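Local coordinates for metallo-beta-lactamase family protein (Thermus thermophilus, PDB 2ZO4) that binds two zinc ions in a metallo-beta-lactamase fold and is probably a hydrolase, though its substrate is not established, at residues V200-Y205 and H295-R300; A257-L262 and E302-R307. All blocks are in the same frame, centred on the assembly; numbering follows the deposited sequence.

Interaction 1: V200-Y205 and H295-R300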
ATOM      1  N   VAL A 200      -8.292   0.230   1.497  1.00 19.38           N
ATOM      2  CA  VAL A 200      -8.598   0.885   0.236  1.00 18.46           C
ATOM      3  C   VAL A 200      -9.171   2.258   0.589  1.00 17.80           C
ATOM      4  O   VAL A 200     -10.378   2.416   0.789  1.00 17.36           O
ATOM      5  CB  VAL A 200      -9.531   0.031  -0.679  1.00 18.67           C
ATOM      6  CG1 VAL A 200     -10.867  -0.282   0.001  1.00 19.10           C
ATOM      7  CG2 VAL A 200      -9.742   0.717  -2.009  1.00 18.71           C
ATOM      8  N   GLY A 201      -8.280   3.238   0.704  1.00 17.00           N
ATOM      9  CA  GLY A 201      -8.666   4.558   1.181  1.00 16.32           C
ATOM     10  C   GLY A 201      -8.783   5.601   0.092  1.00 15.91           C
ATOM     11  O   GLY A 201      -8.021   5.589  -0.878  1.00 15.60           O
ATOM     12  N   LEU A 202      -9.748   6.502   0.257  1.00 15.62           N
ATOM     13  CA  LEU A 202      -9.878   7.663  -0.611  1.00 15.43           C
ATOM     14  C   LEU A 202      -9.254   8.863   0.097  1.00 15.53           C
ATOM     15  O   LEU A 202      -9.769   9.338   1.114  1.00 14.72           O
ATOM     16  CB  LEU A 202     -11.348   7.933  -0.962  1.00 15.43           C
ATOM     17  CG  LEU A 202     -11.621   8.813  -2.192  1.00 15.55           C
ATOM     18  CD1 LEU A 202     -12.925   8.407  -2.879  1.00 15.45           C
ATOM     19  CD2 LEU A 202     -11.628  10.307  -1.849  1.00 15.27           C
ATOM     20  N   TRP A 203      -8.125   9.322  -0.439  1.00 15.68           N
ATOM     21  CA  TRP A 203      -7.412  10.480   0.094  1.00 15.98           C
ATOM     22  C   TRP A 203      -7.488  11.626  -0.915  1.00 15.99           C
ATOM     23  O   TRP A 203      -8.035  11.464  -2.010  1.00 16.13           O
ATOM     24  CB  TRP A 203      -5.953  10.116   0.405  1.00 16.39           C
ATOM     25  CG  TRP A 203      -5.803   8.844   1.201  1.00 16.61           C
ATOM     26  CD1 TRP A 203      -5.571   7.591   0.706  1.00 17.21           C
ATOM     27  CD2 TRP A 203      -5.890   8.700   2.627  1.00 16.62           C
ATOM     28  NE1 TRP A 203      -5.505   6.680   1.733  1.00 17.09           N
ATOM     29  CE2 TRP A 203      -5.695   7.333   2.921  1.00 16.92           C
ATOM     30  CE3 TRP A 203      -6.102   9.595   3.683  1.00 17.74           C
ATOM     31  CZ2 TRP A 203      -5.710   6.838   4.229  1.00 17.16           C
ATOM     32  CZ3 TRP A 203      -6.122   9.101   4.984  1.00 17.33           C
ATOM     33  CH2 TRP A 203      -5.926   7.736   5.243  1.00 17.09           C
ATOM     34  N   ALA A 204      -6.945  12.784  -0.546  1.00 15.78           N
ATOM     35  CA  ALA A 204      -6.958  13.964  -1.412  1.00 15.68           C
ATOM     36  C   ALA A 204      -6.209  13.778  -2.742  1.00 15.67           C
ATOM     37  O   ALA A 204      -6.527  14.440  -3.731  1.00 15.67           O
ATOM     38  CB  ALA A 204      -6.415  15.176  -0.655  1.00 16.02           C
ATOM     39  N   TYR A 205      -5.233  12.869  -2.765  1.00 15.51           N
ATOM     40  CA  TYR A 205      -4.393  12.649  -3.951  1.00 15.46           C
ATOM     41  C   TYR A 205      -4.767  11.405  -4.761  1.00 15.31           C
ATOM     42  O   TYR A 205      -4.144  11.116  -5.781  1.00 15.52           O
ATOM     43  CB  TYR A 205      -2.911  12.571  -3.552  1.00 15.71           C
ATOM     44  CG  TYR A 205      -2.594  11.547  -2.477  1.00 15.75           C
ATOM     45  CD1 TYR A 205      -2.468  10.188  -2.787  1.00 15.97           C
ATOM     46  CD2 TYR A 205      -2.411  11.941  -1.153  1.00 16.12           C
ATOM     47  CE1 TYR A 205      -2.179   9.247  -1.795  1.00 16.08           C
ATOM     48  CE2 TYR A 205      -2.122  11.010  -0.155  1.00 15.98           C
ATOM     49  CZ  TYR A 205      -2.004   9.667  -0.483  1.00 15.92           C
ATOM     50  OH  TYR A 205      -1.712   8.748   0.501  1.00 16.37           O
ATOM     51  N   HIS A 295     -15.704   3.387  -0.155  1.00 10.06           N
ATOM     52  CA  HIS A 295     -16.867   2.539  -0.385  1.00 10.40           C
ATOM     53  C   HIS A 295     -18.110   3.357  -0.732  1.00 10.53           C
ATOM     54  O   HIS A 295     -18.893   2.962  -1.596  1.00 10.62           O
ATOM     55  CB  HIS A 295     -17.121   1.633   0.818  1.00 10.28           C
ATOM     56  CG  HIS A 295     -16.184   0.467   0.897  1.00 10.79           C
ATOM     57  ND1 HIS A 295     -14.850   0.606   1.217  1.00 11.59           N
ATOM     58  CD2 HIS A 295     -16.385  -0.854   0.684  1.00 10.67           C
ATOM     59  CE1 HIS A 295     -14.270  -0.581   1.205  1.00 11.56           C
ATOM     60  NE2 HIS A 295     -15.179  -1.484   0.882  1.00 11.76           N
ATOM     61  N   LEU A 296     -18.278   4.494  -0.056  1.00 10.50           N
ATOM     62  CA  LEU A 296     -19.373   5.416  -0.351  1.00 10.86           C
ATOM     63  C   LEU A 296     -19.306   5.973  -1.778  1.00 10.90           C
ATOM     64  O   LEU A 296     -20.330   6.083  -2.453  1.00 10.99           O
ATOM     65  CB  LEU A 296     -19.395   6.564   0.659  1.00 10.69           C
ATOM     66  CG  LEU A 296     -19.926   6.241   2.061  1.00 10.71           C
ATOM     67  CD1 LEU A 296     -19.428   7.271   3.062  1.00  9.72           C
ATOM     68  CD2 LEU A 296     -21.457   6.157   2.060  1.00 10.59           C
ATOM     69  N   GLU A 297     -18.106   6.322  -2.228  1.00 11.16           N
ATOM     70  CA  GLU A 297     -17.932   6.896  -3.564  1.00 11.55           C
ATOM     71  C   GLU A 297     -18.074   5.849  -4.669  1.00 11.67           C
ATOM     72  O   GLU A 297     -18.472   6.168  -5.793  1.00 11.81           O
ATOM     73  CB  GLU A 297     -16.611   7.668  -3.666  1.00 11.56           C
ATOM     74  CG  GLU A 297     -16.658   9.037  -2.967  1.00 11.75           C
ATOM     75  CD  GLU A 297     -17.736   9.962  -3.539  1.00 11.96           C
ATOM     76  OE1 GLU A 297     -17.517  10.535  -4.623  1.00 12.62           O
ATOM     77  OE2 GLU A 297     -18.798  10.123  -2.903  1.00 11.26           O
ATOM     78  N   TYR A 298     -17.762   4.599  -4.332  1.00 11.63           N
ATOM     79  CA  TYR A 298     -18.024   3.467  -5.210  1.00 11.95           C
ATOM     80  C   TYR A 298     -19.534   3.280  -5.397  1.00 12.08           C
ATOM     81  O   TYR A 298     -20.013   3.095  -6.521  1.00 11.71           O
ATOM     82  CB  TYR A 298     -17.394   2.199  -4.625  1.00 11.96           C
ATOM     83  CG  TYR A 298     -17.547   0.962  -5.482  1.00 12.32           C
ATOM     84  CD1 TYR A 298     -16.583   0.627  -6.430  1.00 11.44           C
ATOM     85  CD2 TYR A 298     -18.647   0.117  -5.330  1.00 12.41           C
ATOM     86  CE1 TYR A 298     -16.716  -0.505  -7.212  1.00 12.47           C
ATOM     87  CE2 TYR A 298     -18.790  -1.025  -6.111  1.00 12.92           C
ATOM     88  CZ  TYR A 298     -17.821  -1.328  -7.045  1.00 12.98           C
ATOM     89  OH  TYR A 298     -17.950  -2.458  -7.814  1.00 13.50           O
ATOM     90  N   LEU A 299     -20.269   3.337  -4.288  1.00 12.22           N
ATOM     91  CA  LEU A 299     -21.724   3.193  -4.304  1.00 12.75           C
ATOM     92  C   LEU A 299     -22.412   4.355  -5.015  1.00 13.29           C
ATOM     93  O   LEU A 299     -23.416   4.156  -5.704  1.00 13.35           O
ATOM     94  CB  LEU A 299     -22.273   3.052  -2.881  1.00 12.48           C
ATOM     95  CG  LEU A 299     -21.964   1.746  -2.134  1.00 12.41           C
ATOM     96  CD1 LEU A 299     -22.440   1.828  -0.696  1.00 11.52           C
ATOM     97  CD2 LEU A 299     -22.574   0.537  -2.833  1.00 12.67           C
ATOM     98  N   ARG A 300     -21.864   5.559  -4.846  1.00 13.64           N
ATOM     99  CA  ARG A 300     -22.420   6.760  -5.461  1.00 14.24           C
ATOM    100  C   ARG A 300     -22.247   6.730  -6.970  1.00 14.69           C
ATOM    101  O   ARG A 300     -23.155   7.116  -7.709  1.00 14.85           O
ATOM    102  CB  ARG A 300     -21.796   8.029  -4.864  1.00 13.91           C
ATOM    103  CG  ARG A 300     -22.612   9.295  -5.139  1.00 14.18           C
ATOM    104  CD  ARG A 300     -22.130  10.495  -4.330  1.00 14.67           C
ATOM    105  NE  ARG A 300     -20.805  10.968  -4.731  1.00 15.44           N
ATOM    106  CZ  ARG A 300     -20.558  11.722  -5.801  1.00 17.39           C
ATOM    107  NH1 ARG A 300     -21.545  12.094  -6.618  1.00 18.08           N
ATOM    108  NH2 ARG A 300     -19.315  12.098  -6.069  1.00 17.38           N
TER

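Interaction 2: A257-L262 and E302-R307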
ATOM      1  N   ALA A 257     -23.043  -4.117   3.948  1.00 15.91           N
ATOM      2  CA  ALA A 257     -23.061  -3.618   5.326  1.00 15.79           C
ATOM      3  C   ALA A 257     -23.204  -2.098   5.389  1.00 15.75           C
ATOM      4  O   ALA A 257     -23.926  -1.578   6.240  1.00 15.49           O
ATOM      5  CB  ALA A 257     -21.821  -4.066   6.079  1.00 15.88           C
ATOM      6  N   LEU A 258     -22.524  -1.393   4.485  1.00 15.56           N
ATOM      7  CA  LEU A 258     -22.602   0.065   4.427  1.00 15.52           C
ATOM      8  C   LEU A 258     -23.997   0.537   4.003  1.00 15.83           C
ATOM      9  O   LEU A 258     -24.541   1.479   4.581  1.00 15.61           O
ATOM     10  CB  LEU A 258     -21.519   0.633   3.497  1.00 15.46           C
ATOM     11  CG  LEU A 258     -21.435   2.144   3.253  1.00 15.30           C
ATOM     12  CD1 LEU A 258     -21.373   2.942   4.550  1.00 14.48           C
ATOM     13  CD2 LEU A 258     -20.229   2.463   2.376  1.00 15.09           C
ATOM     14  N   LEU A 259     -24.563  -0.120   2.993  1.00 16.29           N
ATOM     15  CA  LEU A 259     -25.927   0.171   2.540  1.00 16.98           C
ATOM     16  C   LEU A 259     -26.955   0.041   3.671  1.00 17.49           C
ATOM     17  O   LEU A 259     -27.859   0.866   3.784  1.00 17.88           O
ATOM     18  CB  LEU A 259     -26.309  -0.726   1.356  1.00 16.68           C
ATOM     19  CG  LEU A 259     -25.659  -0.378   0.011  1.00 16.55           C
ATOM     20  CD1 LEU A 259     -25.882  -1.479  -1.014  1.00 16.67           C
ATOM     21  CD2 LEU A 259     -26.164   0.962  -0.516  1.00 16.64           C
ATOM     22  N   ALA A 260     -26.789  -0.982   4.508  1.00 18.08           N
ATOM     23  CA  ALA A 260     -27.667  -1.230   5.650  1.00 18.92           C
ATOM     24  C   ALA A 260     -27.543  -0.140   6.716  1.00 19.53           C
ATOM     25  O   ALA A 260     -28.531   0.220   7.358  1.00 19.87           O
ATOM     26  CB  ALA A 260     -27.381  -2.601   6.250  1.00 18.80           C
ATOM     27  N   LEU A 261     -26.332   0.389   6.886  1.00 20.13           N
ATOM     28  CA  LEU A 261     -26.067   1.474   7.839  1.00 20.70           C
ATOM     29  C   LEU A 261     -26.712   2.807   7.443  1.00 21.22           C
ATOM     30  O   LEU A 261     -26.838   3.713   8.271  1.00 21.21           O
ATOM     31  CB  LEU A 261     -24.559   1.661   8.037  1.00 20.68           C
ATOM     32  CG  LEU A 261     -23.790   0.558   8.771  1.00 20.72           C
ATOM     33  CD1 LEU A 261     -22.300   0.811   8.674  1.00 21.51           C
ATOM     34  CD2 LEU A 261     -24.227   0.435  10.230  1.00 20.23           C
ATOM     35  N   LEU A 262     -27.116   2.920   6.181  1.00 21.67           N
ATOM     36  CA  LEU A 262     -27.757   4.133   5.697  1.00 22.16           C
ATOM     37  C   LEU A 262     -29.281   4.084   5.850  1.00 22.81           C
ATOM     38  O   LEU A 262     -30.022   4.315   4.892  1.00 22.81           O
ATOM     39  CB  LEU A 262     -27.340   4.426   4.250  1.00 21.94           C
ATOM     40  CG  LEU A 262     -25.899   4.897   4.013  1.00 21.52           C
ATOM     41  CD1 LEU A 262     -25.603   4.946   2.531  1.00 20.24           C
ATOM     42  CD2 LEU A 262     -25.632   6.259   4.657  1.00 20.96           C
ATOM     43  N   GLU A 302     -22.116   4.075  -8.790  1.00 16.97           N
ATOM     44  CA  GLU A 302     -23.109   3.107  -9.259  1.00 17.41           C
ATOM     45  C   GLU A 302     -24.541   3.645  -9.182  1.00 16.95           C
ATOM     46  O   GLU A 302     -25.461   3.046  -9.740  1.00 16.86           O
ATOM     47  CB  GLU A 302     -23.005   1.804  -8.465  1.00 17.33           C
ATOM     48  CG  GLU A 302     -21.752   1.000  -8.762  1.00 18.67           C
ATOM     49  CD  GLU A 302     -21.756  -0.369  -8.107  1.00 18.80           C
ATOM     50  OE1 GLU A 302     -22.509  -0.578  -7.132  1.00 21.13           O
ATOM     51  OE2 GLU A 302     -20.994  -1.241  -8.571  1.00 21.22           O
ATOM     52  N   GLY A 303     -24.726   4.766  -8.487  1.00 16.65           N
ATOM     53  CA  GLY A 303     -26.050   5.371  -8.335  1.00 16.35           C
ATOM     54  C   GLY A 303     -26.845   4.851  -7.148  1.00 16.19           C
ATOM     55  O   GLY A 303     -27.946   5.330  -6.881  1.00 16.43           O
ATOM     56  N   ALA A 304     -26.284   3.879  -6.429  1.00 15.76           N
ATOM     57  CA  ALA A 304     -26.958   3.248  -5.293  1.00 15.32           C
ATOM     58  C   ALA A 304     -27.148   4.199  -4.114  1.00 14.94           C
ATOM     59  O   ALA A 304     -28.103   4.062  -3.350  1.00 15.14           O
ATOM     60  CB  ALA A 304     -26.200   1.997  -4.853  1.00 15.35           C
ATOM     61  N   VAL A 305     -26.230   5.153  -3.962  1.00 14.33           N
ATOM     62  CA  VAL A 305     -26.370   6.190  -2.944  1.00 13.62           C
ATOM     63  C   VAL A 305     -26.252   7.582  -3.556  1.00 13.37           C
ATOM     64  O   VAL A 305     -25.711   7.747  -4.652  1.00 12.95           O
ATOM     65  CB  VAL A 305     -25.349   6.042  -1.765  1.00 13.73           C
ATOM     66  CG1 VAL A 305     -25.407   4.641  -1.144  1.00 13.51           C
ATOM     67  CG2 VAL A 305     -23.933   6.402  -2.200  1.00 13.32           C
ATOM     68  N   GLY A 306     -26.776   8.574  -2.840  1.00 13.02           N
ATOM     69  CA  GLY A 306     -26.608   9.972  -3.207  1.00 12.76           C
ATOM     70  C   GLY A 306     -26.064  10.716  -2.009  1.00 12.74           C
ATOM     71  O   GLY A 306     -25.851  10.118  -0.948  1.00 12.65           O
ATOM     72  N   ARG A 307     -25.841  12.019  -2.175  1.00 12.55           N
ATOM     73  CA  ARG A 307     -25.351  12.863  -1.087  1.00 12.28           C
ATOM     74  C   ARG A 307     -25.854  14.305  -1.206  1.00 12.56           C
ATOM     75  O   ARG A 307     -26.007  14.832  -2.308  1.00 12.43           O
ATOM     76  CB  ARG A 307     -23.814  12.816  -0.989  1.00 12.17           C
ATOM     77  CG  ARG A 307     -23.066  13.515  -2.115  1.00 11.49           C
ATOM     78  CD  ARG A 307     -21.555  13.376  -1.977  1.00 12.06           C
ATOM     79  NE  ARG A 307     -20.865  14.127  -3.026  1.00 11.67           N
ATOM     80  CZ  ARG A 307     -19.547  14.280  -3.119  1.00 12.23           C
ATOM     81  NH1 ARG A 307     -18.729  13.731  -2.225  1.00 12.47           N
ATOM     82  NH2 ARG A 307     -19.042  14.988  -4.119  1.00 12.38           N
TER

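Interaction 1: V200-Y205 and H295-R300
V200 sets CG1 against the imidazole of H295, 3.6 Å from CE1, and the two side chains cross at about a right angle. The methyl meets the ring obliquely. The methyl's position follows from chi1 of V200 (59°), which places CG1 between the backbone N and the carbonyl carbon and aims it at helix 286-301. The imidazole is polar at both nitrogens and buried, yet each has a partner: H295 ND1 bonds to the backbone O of E291, one turn earlier, and H295 NE2 to ND1 of H251 on helix 240-261. With both nitrogens engaged, the ring's rotation is fixed and the carbon CE1 between them is what V200 meets. E291 also reaches the loop, through a hydrogen bond of its carboxylate OE2 with V200 N.

The contact joins the loop between strand 185-189 and helix 210-222 of the metallo-beta-lactamase fold to a helix of the C-terminal helical region, and buries 128 Å² in all. V200 also touches L211 and F214 of helix 210-222, and its side chain lies about 6 Å from that of the zinc ligand H171.

The second contact lies two residues along each segment. L202 CD1 rests on the aliphatic part of E297, 3.8 Å from CB and equally far from CG, so the glutamate offers hydrocarbon here. L202 also packs on L293 and A294, and its backbone bonds to A290. In E297 a bend at chi2 (-59°) carries the carboxylate away from L202 and into a salt bridge with R300. R300 grips it side-on: NE lies 2.8 Å from E297 OE2 in a nearly straight bond (170°), and NH2 is 2.8 Å from OE1 on its syn lone pair. Y314 OH also bonds OE2.

Interaction 2: A257-L262 and E302-R307
V305 CG1 is the methyl that L259 and L262 share, with L262 CD1 at 3.7 Å and L259 CD2 at 3.8 Å. The L262 side chain crosses that of V305 at about a right angle, whereas L259 approaches on a slant. A304 adds a looser apolar touch, its CB 4.5 Å from L259 CD2. With CG1 of V305 beside the backbone N and anti to the carbonyl carbon (chi1 -54°), this methyl is the branch that meets L259 and L262.

One layer out, the backbone sets these groups. L262 has left helix 240-261, and its N bonds to L259 O at 3.2 Å, closing the last turn. L259 O is also met by R316 NE. On the other side, G303 has a positive phi (88°) and ends helix 286-301 in a Schellman motif, turning the chain so that A304 and V305 face the leucines. V305 then opens strand 305-308, paired antiparallel with 313-316; A304 bonds to R317 and G306 to F315 through their backbones. L259 also packs on L299, and L262 on L271 of helix 268-275. A two-stranded hairpin directly after a helix and packed on neighbouring helices is consistent with the wing of a winged-helix domain, the helix-turn-helix type to which this C-terminal part probably belongs.

Helix 286-301 connects the contacts: its 295-300 part serves interaction 1, and the chain leaving it enters interaction 2 within a few residues. The contact centres are 13 Å apart, and their segments touch directly. H295 CB packs on L258 CD2 at 3.6 Å, R300 N lies 3.5 Å from V305 CG2, and the carbonyl L299 O is 3.6 Å from A304 CB. The guanidinium groups of R300 and R307 come within 3.5 Å (NH2 to NH2) beside the E297 carboxylate, which R300 binds and R307 meets only in a long, weak ion pair. Interaction 1 lies nearer the metal site, with the side chain of V200 about 10 Å from a zinc ion, while interaction 2 is remote from it.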